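Local atomic coordinates of peptidase, M20/M25/M40 family (Staphylococcus aureus, PDB entry 4EWT), a protein that probably hydrolyses N-acyl amino acids and related amides, using a pair of manganese ions bound in its active site. Residues A[189-194]-A[288-293]; A[61-66]-A[127-132]; A[296-301]-A[335-340]. All coordinates share one frame; numbering follows the deposited sequence.

How the interactions relate
Along the chain the contacts come one after another: interaction 2, then interaction 1, then interaction 3. Interactions 1 and 2 are far apart, on opposite sides of the chain's centre, with their own centres about 49 Å from each other. Interaction 2 lies in the mixed sheet of the metal-binding domain. Interaction 1 lies in the antiparallel sheet of what is probably the lid domain. Interaction 3 is nearest the middle, about 28 Å from interaction 1 and 23 Å from interaction 2 between centres. Segment 296-301 follows strand 288-295, and strand 300-302 still bonds to 179-193, while helix 335-341 packs beside strand 344-350 of the mixed sheet. Interaction 3 thus joins the two sheets.

Interaction 1 (A[189-194]-A[288-293]); sequences KLKVQG and TCTLEY
Leu-190 and Cys-289 touch on the face of the strand pair that also carries Val-192 and Leu-291. They are diagonal neighbours. CG of Leu-190 stands anti to the backbone N (chi1 171°). Its CD1 methyl reaches across to CB of Cys-289 at 3.7 Å. SG of Cys-289 lies 4.0 Å from the same CD1 of Leu-190. The residue directly facing Leu-190 is Leu-291, in a non-hydrogen-bonded pair. Here Leu-291 does the reaching, and its CD1 comes within 4.0 Å of CB of Leu-190. Each leucine thus extends a CD1 over the neighbouring strand. Val-192 and Cys-289 meet more loosely. Helices 208-226 and 264-285 cover this face, with Phe-215 and Ser-278 both touching Leu-190.

The other face is polar. Lys-191 and Thr-290 lie side by side and point the same way. The lysine chain bends at chi3 (75°), which puts its CE 3.9 Å from OG1 of Thr-290. Further along, NZ of Lys-189 and OE2 of Glu-292 are 4.9 Å apart. Any attraction between these opposite charges acts without direct contact. Lys-189 also packs on Phe-246 of the second subunit.

Between the faces, six backbone hydrogen bonds join the strands, two at each of three pairs. At the middle pair, Thr-290 N donates to Lys-191 O at 2.8 Å and Lys-191 N to Thr-290 O at 2.9 Å. The other edge of 189-193 bonds to strand 248-261 through Leu-190 and Val-192, so this strand is an interior one. An antiparallel sheet with two helices packed on one face is the arrangement of the lid, or dimerisation, domain of M20 peptidases.

Interaction 2 (A[61-66]-A[127-132]); sequences KVTIDS and TGKVVV
Ile-64 turns its CG1 anti to its own carbonyl carbon (chi1 -47°), and chi2 of 168° sends CD1 onward to two valines of the facing strand. That methyl of Ile-64 lies 4.0 Å from CB of Val-130 and equally far from CG2 of Val-132. Val-62 stands beside Val-132, pointing the same way, with its CG2 3.8 Å from CB of Val-132. Leu-119, Ala-116 and Met-112 of helix 105-120 cover this apolar face.

The two strands are antiparallel neighbours near one edge of the eight-stranded mixed sheet, which belongs to the metal-binding domain of the M20 fold. Strand 60-65 separates the outermost strand 50-52 from strand 129-135. The chain beyond 129-135 leads to the manganese ligand Glu-139. Paired backbone hydrogen bonds link Val-62 with Val-132 and Ile-64 with Val-130.

On the opposite face the extended chain of Lys-129 crosses Asp-65. Its CE is 3.7 Å from OD2 of Asp-65, while NZ stays 4.9 Å from that oxygen. OD1 of Asp-65 is held by the backbone N of Gly-67.

Next to the Asp-65 and Lys-129 pair, OG of Ser-66 sits between its backbone N and carbonyl carbon (chi1 74°). From there it donates to Gly-128 O at 3.1 Å. Ser-66 N donates to the same Gly-128 O, so one carbonyl is gripped twice.

Interaction 3 (A[296-301]-A[335-340]); sequences DYPALY and FAYYAK
Pro-298 and Tyr-337 meet where the chain returns from the lid-like antiparallel sheet to the metal-binding domain, in the two-domain fold of M20 peptidases. The proline ring crosses the tyrosine side chain at about a right angle. Its CD sits over one face of the Tyr-337 ring, 3.7 Å from the centroid and 21° off the ring normal. This is a CH-pi contact, and CD of Pro-298 is displaced toward the rim, 3.5 Å from CE1 of Tyr-337.

Ala-336 packs against both Pro-298 and Leu-300. Its CB points at the loop and lies only 3.1 Å from Pro-298 O, so the packing here is tight. The same CB of Ala-336 is 3.9 Å from CB of Leu-300. Beyond it, the CD2 methyl of Leu-300 meets the edge of the Phe-335 ring. The short methyl of Ala-336 thus lets helix and loop come close.

Tyr-337 also meets Tyr-297, whose CD1 is 3.6 Å from CE2 of Tyr-337. OH of Tyr-297 bonds to the backbone O of Glu-138, next to the metal ligand Glu-139. The Tyr-297 side chain is about 8 Å from a manganese ion, which places this contact close to the active site.

Water ties the backbones together: one molecule donates to Ala-336 O and Ala-299 O, each at 2.8 Å, and accepts from Tyr-301 N.

Interaction 1 (A[189-194]-A[288-293])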
loop_
_atom_site.group_PDB
_atom_site.type_symbol
_atom_site.label_atom_id
_atom_site.label_comp_id
_atom_site.label_asym_id
_atom_site.label_seq_id
_atom_site.Cartn_x
_atom_site.Cartn_y
_atom_site.Cartn_z
ATOM N N LYS A 189 -10.624 -13.699 -12.512
ATOM C CA LYS A 189 -9.399 -14.381 -12.127
ATOM C C LYS A 189 -8.265 -13.557 -12.686
ATOM O O LYS A 189 -8.329 -13.100 -13.826
ATOM C CB LYS A 189 -9.347 -15.795 -12.718
ATOM C CG LYS A 189 -10.476 -16.690 -12.237
ATOM C CD LYS A 189 -10.416 -18.065 -12.885
ATOM C CE LYS A 189 -11.502 -18.990 -12.316
ATOM N NZ LYS A 189 -11.961 -19.982 -13.338
ATOM N N LEU A 190 -7.239 -13.338 -11.876
ATOM C CA LEU A 190 -6.080 -12.608 -12.349
ATOM C C LEU A 190 -4.839 -13.431 -12.090
ATOM O O LEU A 190 -4.567 -13.835 -10.949
ATOM C CB LEU A 190 -5.969 -11.242 -11.666
ATOM C CG LEU A 190 -4.680 -10.436 -11.890
ATOM C CD1 LEU A 190 -4.502 -9.955 -13.354
ATOM C CD2 LEU A 190 -4.667 -9.267 -10.937
ATOM N N LYS A 191 -4.096 -13.694 -13.153
ATOM C CA LYS A 191 -2.830 -14.351 -12.994
ATOM C C LYS A 191 -1.759 -13.281 -13.073
ATOM O O LYS A 191 -1.755 -12.487 -13.996
ATOM C CB LYS A 191 -2.622 -15.443 -14.047
ATOM C CG LYS A 191 -1.224 -16.051 -13.987
ATOM C CD LYS A 191 -1.117 -17.359 -14.756
ATOM C CE LYS A 191 -1.091 -17.123 -16.241
ATOM N NZ LYS A 191 -0.564 -18.334 -16.974
ATOM N N VAL A 192 -0.892 -13.246 -12.070
ATOM C CA VAL A 192 0.220 -12.302 -12.017
ATOM C C VAL A 192 1.495 -13.129 -12.175
ATOM O O VAL A 192 1.861 -13.905 -11.277
ATOM C CB VAL A 192 0.254 -11.488 -10.686
ATOM C CG1 VAL A 192 1.416 -10.493 -10.679
ATOM C CG2 VAL A 192 -1.085 -10.710 -10.444
ATOM N N GLN A 193 2.136 -12.998 -13.333
ATOM C CA GLN A 193 3.340 -13.746 -13.631
ATOM C C GLN A 193 4.559 -12.835 -13.512
ATOM O O GLN A 193 4.705 -11.881 -14.278
ATOM C CB GLN A 193 3.240 -14.351 -15.044
ATOM C CG GLN A 193 4.516 -15.011 -15.592
ATOM C CD GLN A 193 4.803 -16.353 -14.964
ATOM O OE1 GLN A 193 5.831 -16.530 -14.301
ATOM N NE2 GLN A 193 3.902 -17.317 -15.169
ATOM N N GLY A 194 5.399 -13.111 -12.518
ATOM C CA GLY A 194 6.718 -12.491 -12.394
ATOM C C GLY A 194 7.777 -13.485 -12.867
ATOM O O GLY A 194 7.610 -14.161 -13.875
ATOM N N THR A 288 3.590 -9.881 -15.930
ATOM C CA THR A 288 2.567 -10.107 -16.965
ATOM C C THR A 288 1.266 -10.477 -16.259
ATOM O O THR A 288 1.251 -11.367 -15.401
ATOM C CB THR A 288 2.966 -11.247 -17.922
ATOM O OG1 THR A 288 4.297 -11.019 -18.365
ATOM C CG2 THR A 288 2.049 -11.306 -19.155
ATOM N N CYS A 289 0.174 -9.799 -16.616
ATOM C CA CYS A 289 -1.115 -10.062 -15.989
ATOM C C CYS A 289 -2.055 -10.713 -16.980
ATOM O O CYS A 289 -2.171 -10.245 -18.112
ATOM C CB CYS A 289 -1.739 -8.763 -15.532
ATOM S SG CYS A 289 -0.971 -8.118 -14.070
ATOM N N THR A 290 -2.733 -11.775 -16.550
ATOM C CA THR A 290 -3.790 -12.392 -17.358
ATOM C C THR A 290 -5.099 -12.275 -16.602
ATOM O O THR A 290 -5.334 -12.987 -15.621
ATOM C CB THR A 290 -3.475 -13.863 -17.722
ATOM O OG1 THR A 290 -2.116 -13.947 -18.163
ATOM C CG2 THR A 290 -4.407 -14.379 -18.855
ATOM N N LEU A 291 -5.931 -11.341 -17.058
ATOM C CA LEU A 291 -7.229 -11.083 -16.468
ATOM C C LEU A 291 -8.340 -11.729 -17.298
ATOM O O LEU A 291 -8.422 -11.532 -18.520
ATOM C CB LEU A 291 -7.458 -9.580 -16.352
ATOM C CG LEU A 291 -8.670 -9.062 -15.570
ATOM C CD1 LEU A 291 -8.631 -9.502 -14.137
ATOM C CD2 LEU A 291 -8.728 -7.532 -15.668
ATOM N N GLU A 292 -9.146 -12.543 -16.621
ATOM C CA GLU A 292 -10.378 -13.092 -17.173
ATOM C C GLU A 292 -11.484 -12.429 -16.343
ATOM O O GLU A 292 -11.519 -12.566 -15.129
ATOM C CB GLU A 292 -10.424 -14.614 -16.995
ATOM C CG GLU A 292 -9.290 -15.385 -17.693
ATOM C CD GLU A 292 -9.194 -16.851 -17.238
ATOM O OE1 GLU A 292 -8.073 -17.290 -16.884
ATOM O OE2 GLU A 292 -10.238 -17.561 -17.218
ATOM N N TYR A 293 -12.358 -11.683 -16.999
ATOM C CA TYR A 293 -13.371 -10.930 -16.299
ATOM C C TYR A 293 -14.736 -11.365 -16.837
ATOM O O TYR A 293 -15.065 -11.118 -18.005
ATOM C CB TYR A 293 -13.129 -9.422 -16.489
ATOM C CG TYR A 293 -13.850 -8.566 -15.467
ATOM C CD1 TYR A 293 -13.174 -8.033 -14.381
ATOM C CD2 TYR A 293 -15.222 -8.314 -15.581
ATOM C CE1 TYR A 293 -13.841 -7.258 -13.429
ATOM C CE2 TYR A 293 -15.897 -7.544 -14.627
ATOM C CZ TYR A 293 -15.198 -7.020 -13.566
ATOM O OH TYR A 293 -15.852 -6.249 -12.639
#

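Interaction 2 (A[61-66]-A[127-132])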
loop_
_atom_site.group_PDB
_atom_site.type_symbol
_atom_site.label_atom_id
_atom_site.label_comp_id
_atom_site.label_asym_id
_atom_site.label_seq_id
_atom_site.Cartn_x
_atom_site.Cartn_y
_atom_site.Cartn_z
ATOM N N LYS A 61 -43.343 -24.488 -17.164
ATOM C CA LYS A 61 -44.167 -23.336 -17.494
ATOM C C LYS A 61 -45.631 -23.785 -17.473
ATOM O O LYS A 61 -46.092 -24.477 -18.394
ATOM C CB LYS A 61 -43.772 -22.846 -18.890
ATOM C CG LYS A 61 -44.389 -21.552 -19.384
ATOM C CD LYS A 61 -44.682 -21.700 -20.872
ATOM C CE LYS A 61 -44.143 -20.554 -21.703
ATOM N NZ LYS A 61 -45.054 -19.377 -21.772
ATOM N N VAL A 62 -46.359 -23.420 -16.420
ATOM C CA VAL A 62 -47.777 -23.787 -16.347
ATOM C C VAL A 62 -48.672 -22.602 -16.717
ATOM O O VAL A 62 -48.600 -21.530 -16.106
ATOM C CB VAL A 62 -48.181 -24.528 -15.018
ATOM C CG1 VAL A 62 -46.956 -24.989 -14.255
ATOM C CG2 VAL A 62 -49.084 -23.689 -14.131
ATOM N N THR A 63 -49.472 -22.800 -17.762
ATOM C CA THR A 63 -50.344 -21.760 -18.297
ATOM C C THR A 63 -51.777 -21.915 -17.775
ATOM O O THR A 63 -52.371 -22.992 -17.848
ATOM C CB THR A 63 -50.319 -21.741 -19.848
ATOM O OG1 THR A 63 -48.981 -21.499 -20.302
ATOM C CG2 THR A 63 -51.214 -20.642 -20.407
ATOM N N ILE A 64 -52.299 -20.825 -17.221
ATOM C CA ILE A 64 -53.679 -20.754 -16.769
ATOM C C ILE A 64 -54.391 -19.761 -17.686
ATOM O O ILE A 64 -54.342 -18.544 -17.461
ATOM C CB ILE A 64 -53.786 -20.273 -15.300
ATOM C CG1 ILE A 64 -52.789 -21.011 -14.395
ATOM C CG2 ILE A 64 -55.219 -20.429 -14.789
ATOM C CD1 ILE A 64 -52.630 -20.388 -13.015
ATOM N N ASP A 65 -55.028 -20.283 -18.731
ATOM C CA ASP A 65 -55.745 -19.447 -19.690
ATOM C C ASP A 65 -57.196 -19.328 -19.251
ATOM O O ASP A 65 -57.881 -20.335 -19.063
ATOM C CB ASP A 65 -55.648 -20.041 -21.103
ATOM C CG ASP A 65 -56.133 -19.077 -22.199
ATOM O OD1 ASP A 65 -56.800 -18.062 -21.889
ATOM O OD2 ASP A 65 -55.849 -19.344 -23.388
ATOM N N SER A 66 -57.662 -18.092 -19.087
ATOM C CA SER A 66 -59.040 -17.838 -18.671
ATOM C C SER A 66 -60.046 -18.226 -19.762
ATOM O O SER A 66 -61.233 -18.388 -19.488
ATOM C CB SER A 66 -59.219 -16.365 -18.310
ATOM O OG SER A 66 -59.250 -15.571 -19.480
ATOM N N THR A 127 -59.304 -12.278 -17.131
ATOM C CA THR A 127 -59.131 -12.438 -18.573
ATOM C C THR A 127 -57.649 -12.613 -18.892
ATOM O O THR A 127 -56.794 -12.376 -18.042
ATOM C CB THR A 127 -59.666 -11.225 -19.351
ATOM O OG1 THR A 127 -58.915 -10.063 -18.985
ATOM C CG2 THR A 127 -61.150 -10.996 -19.052
ATOM N N GLY A 128 -57.352 -13.017 -20.123
ATOM C CA GLY A 128 -55.978 -13.282 -20.531
ATOM C C GLY A 128 -55.432 -14.524 -19.856
ATOM O O GLY A 128 -56.156 -15.499 -19.665
ATOM N N LYS A 129 -54.156 -14.477 -19.482
ATOM C CA LYS A 129 -53.462 -15.647 -18.976
ATOM C C LYS A 129 -52.555 -15.335 -17.795
ATOM O O LYS A 129 -51.994 -14.237 -17.684
ATOM C CB LYS A 129 -52.584 -16.268 -20.069
ATOM C CG LYS A 129 -53.296 -16.807 -21.293
ATOM C CD LYS A 129 -52.261 -17.244 -22.319
ATOM C CE LYS A 129 -52.815 -17.218 -23.730
ATOM N NZ LYS A 129 -51.693 -17.075 -24.705
ATOM N N VAL A 130 -52.406 -16.327 -16.926
ATOM C CA VAL A 130 -51.332 -16.354 -15.956
ATOM C C VAL A 130 -50.316 -17.363 -16.468
ATOM O O VAL A 130 -50.677 -18.471 -16.875
ATOM C CB VAL A 130 -51.807 -16.808 -14.563
ATOM C CG1 VAL A 130 -50.665 -16.725 -13.559
ATOM C CG2 VAL A 130 -52.976 -15.975 -14.089
ATOM N N VAL A 131 -49.052 -16.966 -16.465
ATOM C CA VAL A 131 -47.958 -17.880 -16.729
ATOM C C VAL A 131 -47.209 -18.078 -15.412
ATOM O O VAL A 131 -46.512 -17.187 -14.947
ATOM C CB VAL A 131 -46.999 -17.343 -17.838
ATOM C CG1 VAL A 131 -45.780 -18.237 -17.987
ATOM C CG2 VAL A 131 -47.736 -17.243 -19.170
ATOM N N VAL A 132 -47.369 -19.246 -14.812
ATOM C CA VAL A 132 -46.623 -19.581 -13.621
ATOM C C VAL A 132 -45.289 -20.172 -14.051
ATOM O O VAL A 132 -45.253 -21.115 -14.846
ATOM C CB VAL A 132 -47.393 -20.572 -12.740
ATOM C CG1 VAL A 132 -46.595 -20.900 -11.496
ATOM C CG2 VAL A 132 -48.749 -19.990 -12.379
#

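Interaction 3 (A[296-301]-A[335-340])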
loop_
_atom_site.group_PDB
_atom_site.type_symbol
_atom_site.label_atom_id
_atom_site.label_comp_id
_atom_site.label_asym_id
_atom_site.label_seq_id
_atom_site.Cartn_x
_atom_site.Cartn_y
_atom_site.Cartn_z
ATOM N N ASP A 296 -21.759 -11.645 -14.692
ATOM C CA ASP A 296 -22.655 -12.640 -14.169
ATOM C C ASP A 296 -23.948 -11.865 -13.931
ATOM O O ASP A 296 -24.120 -10.815 -14.536
ATOM C CB ASP A 296 -22.093 -13.151 -12.843
ATOM C CG ASP A 296 -22.835 -14.317 -12.332
ATOM O OD1 ASP A 296 -22.877 -15.347 -13.043
ATOM O OD2 ASP A 296 -23.390 -14.189 -11.227
ATOM N N TYR A 297 -24.843 -12.338 -13.064
ATOM C CA TYR A 297 -26.203 -11.807 -12.971
ATOM C C TYR A 297 -26.207 -10.279 -13.066
ATOM O O TYR A 297 -25.352 -9.618 -12.478
ATOM C CB TYR A 297 -26.933 -12.273 -11.694
ATOM C CG TYR A 297 -27.078 -13.782 -11.497
ATOM C CD1 TYR A 297 -26.776 -14.689 -12.519
ATOM C CD2 TYR A 297 -27.541 -14.301 -10.285
ATOM C CE1 TYR A 297 -26.916 -16.067 -12.331
ATOM C CE2 TYR A 297 -27.680 -15.677 -10.082
ATOM C CZ TYR A 297 -27.369 -16.555 -11.106
ATOM O OH TYR A 297 -27.504 -17.920 -10.915
ATOM N N PRO A 298 -27.147 -9.707 -13.842
ATOM C CA PRO A 298 -27.279 -8.247 -13.816
ATOM C C PRO A 298 -27.946 -7.787 -12.514
ATOM O O PRO A 298 -28.545 -8.605 -11.804
ATOM C CB PRO A 298 -28.186 -7.949 -15.026
ATOM C CG PRO A 298 -28.935 -9.224 -15.280
ATOM C CD PRO A 298 -27.998 -10.335 -14.870
ATOM N N ALA A 299 -27.823 -6.502 -12.191
ATOM C CA ALA A 299 -28.599 -5.906 -11.106
ATOM C C ALA A 299 -30.101 -6.046 -11.365
ATOM O O ALA A 299 -30.556 -5.977 -12.510
ATOM C CB ALA A 299 -28.231 -4.445 -10.935
ATOM N N LEU A 300 -30.870 -6.245 -10.301
ATOM C CA LEU A 300 -32.303 -6.447 -10.451
ATOM C C LEU A 300 -32.991 -5.091 -10.470
ATOM O O LEU A 300 -32.956 -4.345 -9.482
ATOM C CB LEU A 300 -32.845 -7.304 -9.318
ATOM C CG LEU A 300 -34.108 -8.114 -9.583
ATOM C CD1 LEU A 300 -34.310 -9.032 -8.389
ATOM C CD2 LEU A 300 -35.322 -7.236 -9.808
ATOM N N TYR A 301 -33.595 -4.778 -11.606
ATOM C CA TYR A 301 -34.255 -3.501 -11.798
ATOM C C TYR A 301 -35.769 -3.670 -11.716
ATOM O O TYR A 301 -36.377 -4.283 -12.588
ATOM C CB TYR A 301 -33.849 -2.897 -13.153
ATOM C CG TYR A 301 -34.382 -1.505 -13.348
ATOM C CD1 TYR A 301 -33.817 -0.428 -12.653
ATOM C CD2 TYR A 301 -35.448 -1.255 -14.209
ATOM C CE1 TYR A 301 -34.293 0.853 -12.815
ATOM C CE2 TYR A 301 -35.937 0.036 -14.377
ATOM C CZ TYR A 301 -35.351 1.085 -13.667
ATOM O OH TYR A 301 -35.809 2.370 -13.806
ATOM N N PHE A 335 -33.640 -13.580 -11.011
ATOM C CA PHE A 335 -34.868 -12.901 -11.430
ATOM C C PHE A 335 -34.525 -11.662 -12.256
ATOM O O PHE A 335 -35.322 -11.222 -13.088
ATOM C CB PHE A 335 -35.714 -12.494 -10.218
ATOM C CG PHE A 335 -37.057 -11.919 -10.579
ATOM C CD1 PHE A 335 -38.167 -12.750 -10.713
ATOM C CD2 PHE A 335 -37.218 -10.542 -10.773
ATOM C CE1 PHE A 335 -39.408 -12.239 -11.046
ATOM C CE2 PHE A 335 -38.453 -10.013 -11.104
ATOM C CZ PHE A 335 -39.563 -10.868 -11.246
ATOM N N ALA A 336 -33.334 -11.111 -12.019
ATOM C CA ALA A 336 -32.877 -9.911 -12.721
ATOM C C ALA A 336 -32.875 -10.074 -14.235
ATOM O O ALA A 336 -33.025 -9.094 -14.961
ATOM C CB ALA A 336 -31.509 -9.510 -12.235
ATOM N N TYR A 337 -32.680 -11.306 -14.700
ATOM C CA TYR A 337 -32.785 -11.637 -16.121
ATOM C C TYR A 337 -34.191 -11.438 -16.679
ATOM O O TYR A 337 -34.333 -10.910 -17.778
ATOM C CB TYR A 337 -32.311 -13.067 -16.398
ATOM C CG TYR A 337 -30.802 -13.228 -16.406
ATOM C CD1 TYR A 337 -30.014 -12.567 -17.347
ATOM C CD2 TYR A 337 -30.171 -14.064 -15.488
ATOM C CE1 TYR A 337 -28.626 -12.722 -17.356
ATOM C CE2 TYR A 337 -28.803 -14.234 -15.490
ATOM C CZ TYR A 337 -28.035 -13.558 -16.421
ATOM O OH TYR A 337 -26.677 -13.733 -16.410
ATOM N N TYR A 338 -35.225 -11.850 -15.936
ATOM C CA TYR A 338 -36.611 -11.541 -16.322
ATOM C C TYR A 338 -36.811 -10.038 -16.350
ATOM O O TYR A 338 -37.390 -9.493 -17.291
ATOM C CB TYR A 338 -37.639 -12.128 -15.337
ATOM C CG TYR A 338 -37.510 -13.600 -15.108
ATOM C CD1 TYR A 338 -37.838 -14.509 -16.112
ATOM C CD2 TYR A 338 -37.075 -14.091 -13.886
ATOM C CE1 TYR A 338 -37.713 -15.853 -15.914
ATOM C CE2 TYR A 338 -36.951 -15.445 -13.675
ATOM C CZ TYR A 338 -37.275 -16.322 -14.700
ATOM O OH TYR A 338 -37.160 -17.679 -14.515
ATOM N N ALA A 339 -36.316 -9.380 -15.301
ATOM C CA ALA A 339 -36.535 -7.960 -15.093
ATOM C C ALA A 339 -35.886 -7.100 -16.182
ATOM O O ALA A 339 -36.182 -5.915 -16.293
ATOM C CB ALA A 339 -36.053 -7.557 -13.712
ATOM N N LYS A 340 -35.025 -7.714 -16.987
ATOM C CA LYS A 340 -34.326 -7.028 -18.070
ATOM C C LYS A 340 -34.971 -7.304 -19.441
ATOM O O LYS A 340 -34.743 -6.559 -20.398
ATOM C CB LYS A 340 -32.845 -7.423 -18.064
ATOM C CG LYS A 340 -31.910 -6.415 -18.709
ATOM C CD LYS A 340 -30.438 -6.717 -18.391
ATOM C CE LYS A 340 -30.056 -8.162 -18.746
ATOM N NZ LYS A 340 -29.969 -8.392 -20.217
HETATM O O HOH W 1 -24.961 -11.868 -17.459
HETATM O O HOH W 2 -32.819 -6.474 -14.033
HETATM O O HOH W 3 -37.922 -4.664 -15.132
#